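Local coordinates for uncharacterized protein (Legionella pneumophila subsp. pneumophila, PDB 4WRP) that is of unknown function but is probably a Legionella effector, this chain being its C-terminal DUF5617 domain, at residues E11-A16 with R69-V74; A40-L45 with E81-N86; D46-G51 with R61-H66; G85-T88 with A92-D95. All coordinates share one frame; numbering follows the deposited sequence. Where two conformers were deposited one is given.

Interaction 1 (E11-A16 with R69-V74)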
loop_
_atom_site.group_PDB
_atom_site.type_symbol
_atom_site.label_atom_id
_atom_site.label_comp_id
_atom_site.label_asym_id
_atom_site.label_seq_id
_atom_site.Cartn_x
_atom_site.Cartn_y
_atom_site.Cartn_z
ATOM N N GLU A 11 -2.820 -6.028 -4.995
ATOM C CA GLU A 11 -3.093 -5.863 -6.433
ATOM C C GLU A 11 -4.423 -5.110 -6.682
ATOM O O GLU A 11 -4.498 -4.203 -7.503
ATOM C CB GLU A 11 -3.121 -7.210 -7.129
ATOM C CG GLU A 11 -3.322 -7.020 -8.604
ATOM C CD GLU A 11 -2.467 -5.867 -9.141
ATOM O OE1 GLU A 11 -3.046 -4.938 -9.765
ATOM O OE2 GLU A 11 -1.222 -5.865 -8.881
ATOM N N LEU A 12 -5.469 -5.466 -5.942
ATOM C CA LEU A 12 -6.747 -4.741 -6.049
ATOM C C LEU A 12 -6.533 -3.296 -5.673
ATOM O O LEU A 12 -7.028 -2.376 -6.350
ATOM C CB LEU A 12 -7.827 -5.308 -5.110
ATOM C CG LEU A 12 -8.400 -6.689 -5.320
ATOM C CD1 LEU A 12 -9.590 -6.793 -4.372
ATOM C CD2 LEU A 12 -8.797 -6.955 -6.795
ATOM N N TRP A 13 -5.786 -3.072 -4.587
ATOM C CA TRP A 13 -5.522 -1.723 -4.136
ATOM C C TRP A 13 -4.773 -0.905 -5.197
ATOM O O TRP A 13 -5.052 0.298 -5.402
ATOM C CB TRP A 13 -4.751 -1.728 -2.831
ATOM C CG TRP A 13 -4.501 -0.385 -2.295
ATOM C CD1 TRP A 13 -5.235 0.280 -1.343
ATOM C CD2 TRP A 13 -3.396 0.484 -2.624
ATOM N NE1 TRP A 13 -4.673 1.501 -1.096
ATOM C CE2 TRP A 13 -3.550 1.653 -1.867
ATOM C CE3 TRP A 13 -2.301 0.376 -3.494
ATOM C CZ2 TRP A 13 -2.670 2.712 -1.959
ATOM C CZ3 TRP A 13 -1.427 1.441 -3.582
ATOM C CH2 TRP A 13 -1.608 2.582 -2.823
ATOM N N ARG A 14 -3.816 -1.544 -5.864
ATOM C CA ARG A 14 -3.031 -0.874 -6.882
ATOM C C ARG A 14 -3.913 -0.383 -8.043
ATOM O O ARG A 14 -3.725 0.719 -8.548
ATOM C CB ARG A 14 -1.951 -1.814 -7.419
ATOM C CG ARG A 14 -0.638 -1.817 -6.645
ATOM C CD ARG A 14 0.521 -2.217 -7.561
ATOM N NE ARG A 14 0.049 -3.158 -8.542
ATOM C CZ ARG A 14 0.473 -3.252 -9.803
ATOM N NH1 ARG A 14 1.451 -2.489 -10.276
ATOM N NH2 ARG A 14 -0.094 -4.151 -10.585
ATOM N N ASN A 15 -4.846 -1.226 -8.473
ATOM C CA ASN A 15 -5.751 -0.898 -9.553
ATOM C C ASN A 15 -6.648 0.262 -9.186
ATOM O O ASN A 15 -6.838 1.172 -10.000
ATOM C CB ASN A 15 -6.542 -2.130 -9.972
ATOM C CG ASN A 15 -5.634 -3.293 -10.349
ATOM O OD1 ASN A 15 -5.932 -4.469 -10.060
ATOM N ND2 ASN A 15 -4.487 -2.973 -10.957
ATOM N N ALA A 16 -7.097 0.294 -7.929
ATOM C CA ALA A 16 -7.885 1.415 -7.410
ATOM C C ALA A 16 -7.038 2.692 -7.417
ATOM O O ALA A 16 -7.468 3.762 -7.825
ATOM C CB ALA A 16 -8.406 1.116 -5.983
ATOM N N ARG A 69 -6.702 -3.795 7.255
ATOM C CA ARG A 69 -6.130 -3.242 8.446
ATOM C C ARG A 69 -4.610 -3.152 8.361
ATOM O O ARG A 69 -4.035 -2.097 8.621
ATOM C CB ARG A 69 -6.545 -4.039 9.670
ATOM C CG ARG A 69 -6.066 -3.359 10.930
ATOM C CD ARG A 69 -6.544 -4.158 12.113
ATOM N NE ARG A 69 -5.606 -4.102 13.234
ATOM C CZ ARG A 69 -5.930 -3.755 14.475
ATOM N NH1 ARG A 69 -5.000 -3.768 15.425
ATOM N NH2 ARG A 69 -7.180 -3.429 14.777
ATOM N N HIS A 70 -3.948 -4.239 7.982
ATOM C CA HIS A 70 -2.526 -4.205 7.928
ATOM C C HIS A 70 -2.066 -3.357 6.728
ATOM O O HIS A 70 -1.051 -2.687 6.795
ATOM C CB HIS A 70 -1.954 -5.589 7.766
ATOM C CG HIS A 70 -0.467 -5.603 7.723
ATOM N ND1 HIS A 70 0.308 -5.358 8.837
ATOM C CD2 HIS A 70 0.393 -5.811 6.702
ATOM C CE1 HIS A 70 1.583 -5.446 8.509
ATOM N NE2 HIS A 70 1.660 -5.696 7.215
ATOM N N HIS A 71 -2.833 -3.376 5.643
ATOM C CA HIS A 71 -2.434 -2.613 4.460
ATOM C C HIS A 71 -2.459 -1.113 4.741
ATOM O O HIS A 71 -1.530 -0.406 4.409
ATOM C CB HIS A 71 -3.309 -2.959 3.310
ATOM C CG HIS A 71 -2.803 -2.451 2.008
ATOM N ND1 HIS A 71 -3.134 -1.207 1.534
ATOM C CD2 HIS A 71 -2.011 -3.012 1.065
ATOM C CE1 HIS A 71 -2.548 -1.003 0.371
ATOM N NE2 HIS A 71 -1.875 -2.091 0.054
ATOM N N VAL A 72 -3.506 -0.667 5.418
ATOM C CA VAL A 72 -3.610 0.690 5.935
ATOM C C VAL A 72 -2.420 1.027 6.851
ATOM O O VAL A 72 -1.836 2.085 6.700
ATOM C CB VAL A 72 -4.982 0.897 6.607
ATOM C CG1 VAL A 72 -5.038 2.104 7.551
ATOM C CG2 VAL A 72 -6.048 0.981 5.516
ATOM N N LYS A 73 -2.056 0.136 7.777
ATOM C CA LYS A 73 -0.844 0.345 8.595
ATOM C C LYS A 73 0.407 0.600 7.716
ATOM O O LYS A 73 1.156 1.525 7.969
ATOM C CB LYS A 73 -0.613 -0.838 9.498
ATOM C CG LYS A 73 0.191 -0.582 10.767
ATOM C CD LYS A 73 1.704 -0.457 10.579
ATOM C CE LYS A 73 2.388 -1.745 10.117
ATOM N NZ LYS A 73 3.868 -1.578 9.930
ATOM N N VAL A 74 0.635 -0.215 6.690
ATOM C CA VAL A 74 1.791 0.004 5.812
ATOM C C VAL A 74 1.703 1.357 5.092
ATOM O O VAL A 74 2.688 2.106 5.052
ATOM C CB VAL A 74 1.950 -1.178 4.823
ATOM C CG1 VAL A 74 3.128 -0.949 3.879
ATOM C CG2 VAL A 74 2.158 -2.467 5.646
#
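His71 meets Trp13 through a single corner of its ring, and the contact between segments 11-16 and 69-74 rests on that pair. Along 69-74, His70 comes first and takes no part here; its ring makes an edge-to-face pair with Phe6. At His71 the chain points inward. CG stands anti to the backbone N (chi1 -168°), which carries the imidazole across the gap between the helices; Trp13 reaches out in the same way. Backbones can therefore stay well apart, and Trp13 CA and His71 CA are 9.2 Å from each other.

The evidence for an edge-to-face pair is direct. His71 CE1 lies 3.3 Å above the Trp13 ring plane, and the centroids of the Trp13 five-membered ring and the His71 imidazole are 4.3 Å apart. His71 CE1 is 3.4 Å from Trp13 CG and equally close to Trp13 CD1 and CD2, so it is off-centre on the indole as a whole but over its five-membered ring. The planes meet at 51°, well short of perpendicular, making this an inclined version of the T-shaped arrangement. Val72 CB, next in sequence, points away from segment 11-16, and the Val72 side chain touches Tyr48 and Thr49 of helix 34-49; Lys73 pairs with Asp77 along its own helix.

Both imidazole nitrogens have partners: ND1 is hydrogen-bonded to Tyr48 OH and NE2 to His10 ND1. These two bonds fix the rotation of the ring and leave the carbon between them facing the indole. A C-H flanked by two nitrogens is relatively polar, which is consistent with a favourable CH-pi attraction to the buried tryptophan.

Interaction 2 (A40-L45 with E81-N86)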
loop_
_atom_site.group_PDB
_atom_site.type_symbol
_atom_site.label_atom_id
_atom_site.label_comp_id
_atom_site.label_asym_id
_atom_site.label_seq_id
_atom_site.Cartn_x
_atom_site.Cartn_y
_atom_site.Cartn_z
ATOM N N ALA A 40 -0.239 15.425 -4.043
ATOM C CA ALA A 40 -1.510 14.851 -4.458
ATOM C C ALA A 40 -1.600 13.369 -4.076
ATOM O O ALA A 40 -2.619 12.911 -3.551
ATOM C CB ALA A 40 -1.702 15.034 -5.981
ATOM N N ILE A 41 -0.495 12.640 -4.271
ATOM C CA ILE A 41 -0.446 11.251 -3.873
ATOM C C ILE A 41 -0.563 11.154 -2.365
ATOM O O ILE A 41 -1.285 10.316 -1.819
ATOM C CB ILE A 41 0.877 10.602 -4.323
ATOM C CG1 ILE A 41 0.868 10.477 -5.839
ATOM C CG2 ILE A 41 1.047 9.223 -3.683
ATOM C CD1 ILE A 41 2.211 10.144 -6.431
ATOM N N ARG A 42 0.161 11.999 -1.675
ATOM C CA ARG A 42 0.064 11.987 -0.194
ATOM C C ARG A 42 -1.370 12.187 0.302
ATOM O O ARG A 42 -1.879 11.471 1.199
ATOM C CB ARG A 42 0.950 13.059 0.393
ATOM C CG ARG A 42 0.995 12.958 1.924
ATOM C CD ARG A 42 1.358 14.256 2.618
ATOM N NE ARG A 42 1.386 14.013 4.081
ATOM C CZ ARG A 42 0.309 13.955 4.872
ATOM N NH1 ARG A 42 -0.909 14.154 4.368
ATOM N NH2 ARG A 42 0.433 13.713 6.197
ATOM N N THR A 43 -2.048 13.153 -0.305
ATOM C CA THR A 43 -3.453 13.399 0.017
ATOM C C THR A 43 -4.342 12.171 -0.122
ATOM O O THR A 43 -5.111 11.840 0.783
ATOM C CB THR A 43 -3.999 14.571 -0.816
ATOM O OG1 THR A 43 -3.183 15.696 -0.509
ATOM C CG2 THR A 43 -5.400 14.888 -0.405
ATOM N N VAL A 44 -4.195 11.487 -1.250
ATOM C CA VAL A 44 -4.976 10.313 -1.521
ATOM C C VAL A 44 -4.636 9.168 -0.561
ATOM O O VAL A 44 -5.523 8.442 -0.100
ATOM C CB VAL A 44 -4.755 9.898 -2.985
ATOM C CG1 VAL A 44 -5.284 8.511 -3.259
ATOM C CG2 VAL A 44 -5.409 10.958 -3.879
ATOM N N LEU A 45 -3.360 8.964 -0.299
ATOM C CA LEU A 45 -2.959 7.931 0.677
ATOM C C LEU A 45 -3.461 8.271 2.065
ATOM O O LEU A 45 -3.919 7.402 2.794
ATOM C CB LEU A 45 -1.431 7.771 0.699
ATOM C CG LEU A 45 -0.742 7.361 -0.580
ATOM C CD1 LEU A 45 0.766 7.319 -0.245
ATOM C CD2 LEU A 45 -1.227 6.030 -1.089
ATOM N N GLU A 81 6.822 8.418 5.753
ATOM C CA GLU A 81 8.032 8.546 4.979
ATOM C C GLU A 81 8.009 9.764 4.065
ATOM O O GLU A 81 9.066 10.395 3.830
ATOM C CB GLU A 81 8.299 7.258 4.133
ATOM C CG GLU A 81 8.687 6.023 4.947
ATOM C CD GLU A 81 8.648 4.732 4.060
ATOM O OE1 GLU A 81 8.479 4.792 2.792
ATOM O OE2 GLU A 81 8.729 3.640 4.663
ATOM N N ILE A 82 6.834 10.079 3.525
ATOM C CA ILE A 82 6.644 11.281 2.732
ATOM C C ILE A 82 6.878 12.510 3.600
ATOM O O ILE A 82 7.637 13.431 3.210
ATOM C CB ILE A 82 5.236 11.357 2.089
ATOM C CG1 ILE A 82 5.071 10.252 1.041
ATOM C CG2 ILE A 82 5.068 12.693 1.352
ATOM C CD1 ILE A 82 3.641 10.033 0.615
ATOM N N ASP A 83 6.321 12.479 4.802
ATOM C CA ASP A 83 6.394 13.623 5.700
ATOM C C ASP A 83 7.812 13.849 6.109
ATOM O O ASP A 83 8.234 14.984 6.261
ATOM C CB ASP A 83 5.451 13.410 6.899
ATOM C CG ASP A 83 3.968 13.541 6.473
ATOM O OD1 ASP A 83 3.736 14.145 5.401
ATOM O OD2 ASP A 83 3.046 13.014 7.135
ATOM N N ALA A 84 8.571 12.753 6.226
ATOM C CA ALA A 84 9.954 12.824 6.631
ATOM C C ALA A 84 10.840 13.238 5.495
ATOM O O ALA A 84 12.001 13.442 5.694
ATOM C CB ALA A 84 10.395 11.495 7.181
ATOM N N GLY A 85 10.304 13.433 4.305
ATOM C CA GLY A 85 11.104 13.963 3.202
ATOM C C GLY A 85 11.872 12.898 2.454
ATOM O O GLY A 85 12.819 13.220 1.795
ATOM N N ASN A 86 11.484 11.641 2.534
ATOM C CA ASN A 86 12.227 10.572 1.835
ATOM C C ASN A 86 12.104 10.545 0.304
ATOM O O ASN A 86 12.975 9.969 -0.361
ATOM C CB ASN A 86 11.852 9.203 2.363
ATOM C CG ASN A 86 12.460 8.929 3.697
ATOM O OD1 ASN A 86 13.666 8.755 3.824
ATOM N ND2 ASN A 86 11.640 8.799 4.673
#
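Arg42 NE and Asp83 OD1 are 2.7 Å apart, the shorter arm of a two-pronged salt bridge between helix 34-49 and the end of helix 68-83. The second arm runs from Arg42 NH2 to Asp83 OD2 at 2.9 Å. Each oxygen offers its syn lone pair, both bonds are nearly straight, and the guanidinium and carboxylate planes are only 23° apart. The grip is therefore side-on and nearly flat, one nitrogen to each oxygen. It is reached by an extended arginine, whose CG lies anti to the backbone N (chi1 -173°) and whose chain continues straight to NE.

Beneath the charges the contact turns apolar. Ile82 CD1 reaches helix 34-49 between Arg42 and Leu45, 4.1 Å from Arg42 CB and 4.0 Å from Leu45 CD1. The aliphatic half of Arg42 thus lies over Ile82, while Leu45 belongs to the interior, where it also touches Trp13 of helix 6-21 and Leu97 of helix 90-98.

Just past Asp83 the helix stops. Glu81 O accepts from Asn86 N at 3.0 Å and also from Asn86 ND2, in the carbonyl plane, while Gly85 N returns to Ile82 O. With Gly85 at positive phi, these two backbone bonds define a Schellman motif, and the interhelical salt bridge lies on the last turn before it.

Interaction 3 (D46-G51 with R61-H66)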
loop_
_atom_site.group_PDB
_atom_site.type_symbol
_atom_site.label_atom_id
_atom_site.label_comp_id
_atom_site.label_asym_id
_atom_site.label_seq_id
_atom_site.Cartn_x
_atom_site.Cartn_y
_atom_site.Cartn_z
ATOM N N ASP A 46 -3.379 9.532 2.448
ATOM C CA ASP A 46 -3.866 9.891 3.788
ATOM C C ASP A 46 -5.363 9.612 3.901
ATOM O O ASP A 46 -5.810 9.049 4.861
ATOM C CB ASP A 46 -3.540 11.347 4.081
ATOM C CG ASP A 46 -3.714 11.702 5.575
ATOM O OD1 ASP A 46 -3.442 10.885 6.490
ATOM O OD2 ASP A 46 -4.123 12.831 5.825
ATOM N N ASP A 47 -6.124 9.972 2.870
ATOM C CA ASP A 47 -7.554 9.705 2.843
ATOM C C ASP A 47 -7.806 8.205 2.999
ATOM O O ASP A 47 -8.676 7.789 3.774
ATOM C CB ASP A 47 -8.198 10.291 1.573
ATOM C CG ASP A 47 -9.679 10.013 1.495
ATOM O OD1 ASP A 47 -10.363 10.359 2.490
ATOM O OD2 ASP A 47 -10.141 9.436 0.457
ATOM N N TYR A 48 -6.989 7.388 2.350
ATOM C CA TYR A 48 -7.083 5.925 2.486
ATOM C C TYR A 48 -6.929 5.448 3.923
ATOM O O TYR A 48 -7.639 4.565 4.342
ATOM C CB TYR A 48 -6.054 5.230 1.605
ATOM C CG TYR A 48 -5.953 3.741 1.722
ATOM C CD1 TYR A 48 -6.976 2.906 1.282
ATOM C CD2 TYR A 48 -4.823 3.158 2.271
ATOM C CE1 TYR A 48 -6.879 1.536 1.351
ATOM C CE2 TYR A 48 -4.718 1.784 2.388
ATOM C CZ TYR A 48 -5.737 0.975 1.902
ATOM O OH TYR A 48 -5.612 -0.386 2.016
ATOM N N THR A 49 -6.006 6.041 4.663
ATOM C CA THR A 49 -5.746 5.598 6.038
ATOM C C THR A 49 -6.801 6.138 7.008
ATOM O O THR A 49 -6.767 5.792 8.157
ATOM C CB THR A 49 -4.379 6.062 6.508
ATOM O OG1 THR A 49 -4.389 7.491 6.559
ATOM C CG2 THR A 49 -3.254 5.579 5.547
ATOM N N LYS A 50 -7.712 6.996 6.545
ATOM C CA LYS A 50 -8.720 7.585 7.384
ATOM C C LYS A 50 -10.089 7.082 6.961
ATOM O O LYS A 50 -11.056 7.737 7.189
ATOM C CB LYS A 50 -8.684 9.111 7.264
ATOM C CG LYS A 50 -7.446 9.762 7.846
ATOM C CD LYS A 50 -7.403 11.241 7.511
ATOM C CE LYS A 50 -6.544 12.042 8.487
ATOM N NZ LYS A 50 -5.074 11.741 8.526
ATOM N N GLY A 51 -10.165 5.947 6.282
ATOM C CA GLY A 51 -11.464 5.385 5.910
ATOM C C GLY A 51 -11.899 5.624 4.483
ATOM O O GLY A 51 -12.913 5.066 4.073
ATOM N N ARG A 61 -15.695 -1.112 -0.779
ATOM C CA ARG A 61 -15.645 -2.544 -0.547
ATOM C C ARG A 61 -14.284 -3.031 -0.002
ATOM O O ARG A 61 -14.236 -3.930 0.841
ATOM C CB ARG A 61 -15.965 -3.275 -1.861
ATOM C CG ARG A 61 -16.099 -4.771 -1.689
ATOM C CD ARG A 61 -16.909 -5.431 -2.793
ATOM N NE ARG A 61 -16.635 -6.871 -2.863
ATOM C CZ ARG A 61 -17.245 -7.721 -3.684
ATOM N NH1 ARG A 61 -16.902 -9.000 -3.672
ATOM N NH2 ARG A 61 -18.195 -7.301 -4.522
ATOM N N ILE A 62 -13.187 -2.436 -0.451
ATOM C CA ILE A 62 -11.883 -2.906 0.019
ATOM C C ILE A 62 -11.638 -2.684 1.505
ATOM O O ILE A 62 -10.857 -3.411 2.094
ATOM C CB ILE A 62 -10.706 -2.364 -0.818
ATOM C CG1 ILE A 62 -10.513 -0.862 -0.612
ATOM C CG2 ILE A 62 -10.928 -2.724 -2.279
ATOM C CD1 ILE A 62 -9.398 -0.295 -1.475
ATOM N N PHE A 63 -12.333 -1.735 2.126
ATOM C CA PHE A 63 -12.102 -1.440 3.543
ATOM C C PHE A 63 -12.680 -2.521 4.453
ATOM O O PHE A 63 -12.341 -2.581 5.629
ATOM C CB PHE A 63 -12.646 -0.038 3.945
ATOM C CG PHE A 63 -11.929 1.080 3.253
ATOM C CD1 PHE A 63 -12.310 1.479 1.982
ATOM C CD2 PHE A 63 -10.829 1.673 3.829
ATOM C CE1 PHE A 63 -11.593 2.488 1.302
ATOM C CE2 PHE A 63 -10.099 2.643 3.164
ATOM C CZ PHE A 63 -10.496 3.073 1.908
ATOM N N THR A 64 -13.564 -3.352 3.927
ATOM C CA THR A 64 -14.125 -4.448 4.715
ATOM C C THR A 64 -13.233 -5.702 4.643
ATOM O O THR A 64 -13.344 -6.553 5.492
ATOM C CB THR A 64 -15.551 -4.837 4.241
ATOM O OG1 THR A 64 -15.474 -5.457 2.932
ATOM C CG2 THR A 64 -16.476 -3.615 4.197
ATOM N N PHE A 65 -12.344 -5.812 3.657
ATOM C CA PHE A 65 -11.526 -6.999 3.543
ATOM C C PHE A 65 -10.567 -7.155 4.746
ATOM O O PHE A 65 -10.118 -6.170 5.380
ATOM C CB PHE A 65 -10.757 -7.056 2.215
ATOM C CG PHE A 65 -11.629 -7.102 0.978
ATOM C CD1 PHE A 65 -12.918 -7.654 0.992
ATOM C CD2 PHE A 65 -11.137 -6.622 -0.219
ATOM C CE1 PHE A 65 -13.684 -7.717 -0.172
ATOM C CE2 PHE A 65 -11.901 -6.689 -1.378
ATOM C CZ PHE A 65 -13.170 -7.244 -1.362
ATOM N N HIS A 66 -10.278 -8.414 5.066
ATOM C CA HIS A 66 -9.435 -8.742 6.212
ATOM C C HIS A 66 -8.075 -8.027 6.159
ATOM O O HIS A 66 -7.569 -7.551 7.157
ATOM C CB HIS A 66 -9.192 -10.220 6.209
ATOM C CG HIS A 66 -8.300 -10.675 7.298
ATOM N ND1 HIS A 66 -8.670 -10.614 8.626
ATOM C CD2 HIS A 66 -7.061 -11.206 7.267
ATOM C CE1 HIS A 66 -7.697 -11.111 9.362
ATOM N NE2 HIS A 66 -6.718 -11.483 8.562
#
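Phe63 packs against Tyr48 and Gly51 where the loop joining helix 34-49 to helix 68-83, an interhelical connection in an all-helical domain, folds back on the C-terminal end of the helix before it. The tight part is aromatic. Tyr48 CD1 is 3.6 Å from Phe63 CZ, yet the rings lie oblique, planes at 50° and centroids 5.4 Å apart, so the pair is neither a stack nor an edge-to-face contact. Tyr48 reaches this place because its CG is anti to the backbone N (chi1 175°), which swings the ring toward 61-66. Farther out on the same ring, Tyr48 CE1 touches Ile62 CD1 at 4.2 Å. The phenol hydroxyl is hydrogen-bonded to Tyr9 OH of helix 6-21, tying the tyrosine to a third element.

Toward solvent the fit is looser and made by backbone. Gly51, exposed and at positive phi, lays its peptide over one face of Phe63, with Gly51 O 3.7 Å above the ring plane and over the centre. Lys50 CB points away from segment 61-66, and Lys50 NZ forms a salt bridge with Asp46 OD1 at 2.7 Å, a bond from the residue just beyond the helix back to its last turn. Back on the tight side, at the rim of the phenylalanine, Tyr48 O lies in the plane of the ring, 3.3 Å from Phe63 CE2.

Interaction 4 (G85-T88 with A92-D95)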
loop_
_atom_site.group_PDB
_atom_site.type_symbol
_atom_site.label_atom_id
_atom_site.label_comp_id
_atom_site.label_asym_id
_atom_site.label_seq_id
_atom_site.Cartn_x
_atom_site.Cartn_y
_atom_site.Cartn_z
ATOM N N GLY A 85 10.304 13.433 4.305
ATOM C CA GLY A 85 11.104 13.963 3.202
ATOM C C GLY A 85 11.872 12.898 2.454
ATOM O O GLY A 85 12.819 13.220 1.795
ATOM N N ASN A 86 11.484 11.641 2.534
ATOM C CA ASN A 86 12.227 10.572 1.835
ATOM C C ASN A 86 12.104 10.545 0.304
ATOM O O ASN A 86 12.975 9.969 -0.361
ATOM C CB ASN A 86 11.852 9.203 2.363
ATOM C CG ASN A 86 12.460 8.929 3.697
ATOM O OD1 ASN A 86 13.666 8.755 3.824
ATOM N ND2 ASN A 86 11.640 8.799 4.673
ATOM N N TYR A 87 11.061 11.171 -0.239
ATOM C CA TYR A 87 10.798 11.139 -1.676
ATOM C C TYR A 87 10.973 12.506 -2.284
ATOM O O TYR A 87 10.369 13.491 -1.825
ATOM C CB TYR A 87 9.402 10.583 -1.968
ATOM C CG TYR A 87 9.225 9.243 -1.341
ATOM C CD1 TYR A 87 9.770 8.099 -1.945
ATOM C CD2 TYR A 87 8.639 9.112 -0.093
ATOM C CE1 TYR A 87 9.684 6.878 -1.348
ATOM C CE2 TYR A 87 8.557 7.882 0.514
ATOM C CZ TYR A 87 9.090 6.769 -0.138
ATOM O OH TYR A 87 9.054 5.552 0.448
ATOM N N THR A 88 11.824 12.563 -3.299
ATOM C CA THR A 88 12.017 13.757 -4.128
ATOM C C THR A 88 11.368 13.632 -5.504
ATOM O O THR A 88 11.088 14.640 -6.135
ATOM C CB THR A 88 13.512 14.084 -4.312
ATOM O OG1 THR A 88 14.125 13.042 -5.050
ATOM C CG2 THR A 88 14.231 14.169 -2.959
ATOM N N ALA A 92 9.679 7.553 -7.524
ATOM C CA ALA A 92 10.165 6.743 -6.405
ATOM C C ALA A 92 9.060 6.400 -5.450
ATOM O O ALA A 92 9.012 5.300 -4.929
ATOM C CB ALA A 92 11.253 7.471 -5.639
ATOM N N LEU A 93 8.205 7.372 -5.155
ATOM C CA LEU A 93 7.047 7.126 -4.274
ATOM C C LEU A 93 6.137 6.037 -4.831
ATOM O O LEU A 93 5.689 5.140 -4.099
ATOM C CB LEU A 93 6.290 8.422 -4.032
ATOM C CG LEU A 93 5.027 8.367 -3.190
ATOM C CD1 LEU A 93 5.300 7.622 -1.852
ATOM C CD2 LEU A 93 4.506 9.783 -2.943
ATOM N N VAL A 94 5.810 6.094 -6.134
ATOM C CA VAL A 94 4.988 5.036 -6.643
ATOM C C VAL A 94 5.686 3.678 -6.769
ATOM O O VAL A 94 5.024 2.636 -6.679
ATOM C CB VAL A 94 4.218 5.360 -7.927
ATOM C CG1 VAL A 94 3.444 6.666 -7.786
ATOM C CG2 VAL A 94 5.127 5.355 -9.096
ATOM N N ASP A 95 7.007 3.645 -6.927
ATOM C CA ASP A 95 7.721 2.352 -6.794
ATOM C C ASP A 95 7.588 1.788 -5.388
ATOM O O ASP A 95 7.440 0.586 -5.232
ATOM C CB ASP A 95 9.206 2.464 -7.148
ATOM C CG ASP A 95 9.444 2.580 -8.696
ATOM O OD1 ASP A 95 8.603 2.091 -9.471
ATOM O OD2 ASP A 95 10.475 3.137 -9.116
#
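Tyr87 lies against the start of helix 90-98, pressed on Leu93 and Ala92, and can be followed outward atom by atom. Its CB leaves the backbone in the direction of segment 92-95, and CG is anti to the carbonyl carbon (chi1 -55°), which brings the ring over the first turns of that helix. Tyr87 CG itself meets Leu93 CB at 4.1 Å. From there the ring's two sides have different neighbours. On one, Tyr87 CD1 makes the closest approach of the contact, 3.6 Å from Leu93 N, and Tyr87 CD1 also touches Ala92 CB at 4.0 Å; Tyr87 CE1 follows, passing by Leu93 CA and Ala92 O. These ring atoms lie along helix backbone. On the other side, Tyr87 CD2 and Tyr87 CE2 both face a leucine methyl, Tyr87 CE2 lying 4.0 Å from Leu93 CD1.

That methyl is centred on the ring: Leu93 CD1 sits 4.0 Å from the Tyr87 centroid and 11° off the normal, which is good evidence for a CH-pi contact. The opposite face is taken by Asn86 CB, 3.9 Å above the plane of the Tyr87 ring and offset toward the rim, so the ring is sandwiched between its sequence neighbour and the helix. At the tip, Tyr87 OH is hydrogen-bonded to Glu81 OE1 on the preceding helix. Tyr87 thus spans both arms of a helix-loop-helix connection, with the short link between helix 68-83 and helix 90-98 entered through the Schellman turn at Gly85.

In the fold
Helix 68-83 runs through interactions 1 and 2, and helix 34-49 through interactions 2 and 3, so the contacts chain the domain together. Interaction 1, its centre about 4 Å from that of the chain, is fully buried and purely aromatic; interaction 3, about 8 Å away between centres, joins it through Tyr48 and Val72. Interactions 2, 3 and 4 are partly buried. Interactions 2 and 4 share Gly85 and Asn86 and meet again through Ile82 and Leu93, but interaction 2 adds charge on its solvent side, whereas interaction 4 has no polar bond between its segments. Interactions 3 and 4, on opposite sides of the chain's centre with their own centres about 22 Å apart, each pack an aromatic loop residue against a helix.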